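Local coordinates for protein catechol 2,3-dioxygenase (Rhodococcus sp., PDB 2WL9) that probably cleaves the ring of catechol-type substrates next to the two hydroxyls, using a bound iron ion and dioxygen, in the breakdown of aromatic hydrocarbons, at residues Ala2-Leu7 / Trp67-Pro72. Numbering follows the deposited sequence.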
ATOM      1  N   ALA C   2      24.139  -4.154 -24.380  1.00 31.57           N
ATOM      2  CA  ALA C   2      22.812  -3.832 -24.918  1.00 29.79           C
ATOM      3  C   ALA C   2      22.081  -5.081 -25.404  1.00 28.50           C
ATOM      4  O   ALA C   2      22.689  -5.967 -26.006  1.00 28.30           O
ATOM      5  CB  ALA C   2      22.928  -2.820 -26.044  1.00 29.79           C
ATOM      6  N   LYS C   3      20.777  -5.139 -25.142  1.00 27.01           N
ATOM      7  CA  LYS C   3      19.962  -6.324 -25.441  1.00 25.41           C
ATOM      8  C   LYS C   3      18.648  -5.969 -26.119  1.00 24.12           C
ATOM      9  O   LYS C   3      18.119  -4.874 -25.917  1.00 24.09           O
ATOM     10  CB  LYS C   3      19.648  -7.074 -24.144  1.00 25.44           C
ATOM     11  CG  LYS C   3      20.871  -7.557 -23.374  1.00 26.07           C
ATOM     12  CD  LYS C   3      20.518  -7.958 -21.944  1.00 27.61           C
ATOM     13  CE  LYS C   3      21.675  -8.690 -21.261  1.00 28.61           C
ATOM     14  NZ  LYS C   3      22.856  -7.804 -21.026  1.00 30.05           N
ATOM     15  N   VAL C   4      18.109  -6.904 -26.904  1.00 22.26           N
ATOM     16  CA  VAL C   4      16.734  -6.778 -27.424  1.00 20.83           C
ATOM     17  C   VAL C   4      15.773  -6.704 -26.227  1.00 19.95           C
ATOM     18  O   VAL C   4      15.970  -7.393 -25.228  1.00 19.13           O
ATOM     19  CB  VAL C   4      16.369  -7.951 -28.368  1.00 20.62           C
ATOM     20  CG1 VAL C   4      14.887  -7.965 -28.689  1.00 21.67           C
ATOM     21  CG2 VAL C   4      17.182  -7.867 -29.655  1.00 20.88           C
ATOM     22  N   THR C   5      14.761  -5.843 -26.325  1.00 18.54           N
ATOM     23  CA  THR C   5      13.866  -5.566 -25.199  1.00 17.53           C
ATOM     24  C   THR C   5      12.459  -6.174 -25.349  1.00 17.50           C
ATOM     25  O   THR C   5      11.734  -6.310 -24.351  1.00 17.24           O
ATOM     26  CB  THR C   5      13.725  -4.055 -24.979  1.00 17.61           C
ATOM     27  OG1 THR C   5      13.201  -3.459 -26.171  1.00 16.19           O
ATOM     28  CG2 THR C   5      15.081  -3.414 -24.648  1.00 17.17           C
ATOM     29  N   GLU C   6      12.075  -6.514 -26.585  1.00 16.52           N
ATOM     30  CA  GLU C   6      10.769  -7.137 -26.884  1.00 15.79           C
ATOM     31  C   GLU C   6      10.658  -7.581 -28.340  1.00 16.18           C
ATOM     32  O   GLU C   6      11.379  -7.083 -29.208  1.00 15.58           O
ATOM     33  CB  GLU C   6       9.603  -6.177 -26.598  1.00 15.98           C
ATOM     34  CG  GLU C   6       9.690  -4.838 -27.358  1.00 15.65           C
ATOM     35  CD  GLU C   6       8.468  -3.946 -27.158  1.00 16.78           C
ATOM     36  OE1 GLU C   6       7.385  -4.275 -27.677  1.00 19.27           O
ATOM     37  OE2 GLU C   6       8.591  -2.900 -26.496  1.00 16.10           O
ATOM     38  N   LEU C   7       9.734  -8.509 -28.591  1.00 15.80           N
ATOM     39  CA  LEU C   7       9.318  -8.824 -29.945  1.00 16.42           C
ATOM     40  C   LEU C   7       8.359  -7.718 -30.409  1.00 16.21           C
ATOM     41  O   LEU C   7       7.198  -7.691 -30.009  1.00 16.81           O
ATOM     42  CB  LEU C   7       8.619 -10.170 -29.964  1.00 16.56           C
ATOM     43  CG  LEU C   7       8.182 -10.738 -31.310  1.00 16.93           C
ATOM     44  CD1 LEU C   7       9.365 -10.981 -32.223  1.00 15.22           C
ATOM     45  CD2 LEU C   7       7.404 -12.031 -31.081  1.00 16.45           C
ATOM     46  N   TRP C  67      12.754  -7.345 -33.722  1.00 15.41           N
ATOM     47  CA  TRP C  67      13.108  -7.237 -32.299  1.00 15.75           C
ATOM     48  C   TRP C  67      13.498  -5.819 -31.931  1.00 15.69           C
ATOM     49  O   TRP C  67      14.331  -5.205 -32.600  1.00 16.11           O
ATOM     50  CB  TRP C  67      14.281  -8.158 -31.955  1.00 15.59           C
ATOM     51  CG  TRP C  67      14.019  -9.601 -32.224  1.00 16.03           C
ATOM     52  CD1 TRP C  67      14.385 -10.304 -33.333  1.00 16.51           C
ATOM     53  CD2 TRP C  67      13.340 -10.521 -31.369  1.00 16.08           C
ATOM     54  NE1 TRP C  67      13.964 -11.611 -33.228  1.00 16.09           N
ATOM     55  CE2 TRP C  67      13.315 -11.769 -32.032  1.00 16.61           C
ATOM     56  CE3 TRP C  67      12.729 -10.409 -30.112  1.00 16.63           C
ATOM     57  CZ2 TRP C  67      12.721 -12.900 -31.473  1.00 16.96           C
ATOM     58  CZ3 TRP C  67      12.133 -11.537 -29.560  1.00 16.41           C
ATOM     59  CH2 TRP C  67      12.132 -12.760 -30.240  1.00 16.80           C
ATOM     60  N   ARG C  68      12.932  -5.312 -30.840  1.00 16.22           N
ATOM     61  CA  ARG C  68      13.172  -3.934 -30.422  1.00 16.31           C
ATOM     62  C   ARG C  68      14.371  -3.755 -29.485  1.00 16.92           C
ATOM     63  O   ARG C  68      14.621  -4.585 -28.605  1.00 17.09           O
ATOM     64  CB  ARG C  68      11.913  -3.377 -29.752  1.00 16.51           C
ATOM     65  CG  ARG C  68      11.936  -1.878 -29.489  1.00 15.76           C
ATOM     66  CD  ARG C  68      10.821  -1.508 -28.518  1.00 15.69           C
ATOM     67  NE  ARG C  68      10.617  -0.063 -28.435  1.00 14.50           N
ATOM     68  CZ  ARG C  68       9.730   0.523 -27.635  1.00 15.18           C
ATOM     69  NH1 ARG C  68       8.963  -0.212 -26.839  1.00 15.25           N
ATOM     70  NH2 ARG C  68       9.609   1.847 -27.631  1.00 14.58           N
ATOM     71  N   VAL C  69      15.105  -2.663 -29.681  1.00 16.87           N
ATOM     72  CA  VAL C  69      16.083  -2.202 -28.703  1.00 17.65           C
ATOM     73  C   VAL C  69      15.681  -0.800 -28.260  1.00 17.84           C
ATOM     74  O   VAL C  69      14.844  -0.161 -28.900  1.00 17.88           O
ATOM     75  CB  VAL C  69      17.546  -2.248 -29.224  1.00 17.48           C
ATOM     76  CG1 VAL C  69      17.981  -3.678 -29.488  1.00 17.34           C
ATOM     77  CG2 VAL C  69      17.732  -1.393 -30.467  1.00 17.48           C
ATOM     78  N   ALA C  70      16.260  -0.337 -27.158  1.00 18.53           N
ATOM     79  CA  ALA C  70      15.841   0.917 -26.532  1.00 18.93           C
ATOM     80  C   ALA C  70      16.133   2.174 -27.352  1.00 19.18           C
ATOM     81  O   ALA C  70      15.386   3.150 -27.265  1.00 19.05           O
ATOM     82  CB  ALA C  70      16.462   1.044 -25.135  1.00 19.52           C
ATOM     83  N   GLY C  71      17.222   2.167 -28.119  1.00 19.29           N
ATOM     84  CA  GLY C  71      17.637   3.359 -28.840  1.00 19.61           C
ATOM     85  C   GLY C  71      18.801   3.133 -29.790  1.00 19.94           C
ATOM     86  O   GLY C  71      19.319   2.018 -29.887  1.00 20.17           O
ATOM     87  N   PRO C  72      19.236   4.203 -30.480  1.00 20.02           N
ATOM     88  CA  PRO C  72      20.297   4.140 -31.486  1.00 20.14           C
ATOM     89  C   PRO C  72      21.654   3.686 -30.942  1.00 20.47           C
ATOM     90  O   PRO C  72      22.407   3.019 -31.660  1.00 20.24           O
ATOM     91  CB  PRO C  72      20.381   5.584 -32.000  1.00 20.57           C
ATOM     92  CG  PRO C  72      19.772   6.415 -30.929  1.00 20.21           C
ATOM     93  CD  PRO C  72      18.699   5.569 -30.339  1.00 20.25           C
TER
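One face of the W67 indole carries the methyl CD1 of L7, which stands 3.7 Å from the centroid of the six-membered ring, almost on the ring normal, in a CH-pi contact. L7 CB lies 3.8 Å from W67 CZ3, while V4 CG1 and the carbonyl O of E6 approach the ring obliquely. At the guanidinium of R68, E6 OE2 lies at the edge in the plane. These pairs join the start of strand 6-14 to the end of strand 61-68, antiparallel neighbours in the mixed sheet of the N-terminal VOC domain of this type I extradiol dioxygenase. L7 and W67 form a non-hydrogen-bonded pair, with both side chains on the same face of the sheet, where W67 packs against Y164 and L167 of helix 157-167, whereas E6 and R68 point to the other. The R68 amide donates to E6 O, and R68 O accepts the T5 amide (N to O 2.6 Å) plus a weak bond from T5 OG1. The main partner of that hydroxyl is NE2 of Q274 of the second subunit. V4 CG1, anti to its backbone N (chi1 169°), presses on W67 CB at 3.3 Å. R68 NH2 reaches the backbone O of Q275 of the second subunit, and E6 OE1 pairs with R51, so the buried carboxylate is shared between two arginines, which would probably favour its charged form. Within the salt bridge the carboxylate and guanidinium planes stand 66° apart, and R68 NH1 meets E6 OE2 from above the carboxylate plane at 2.7 Å.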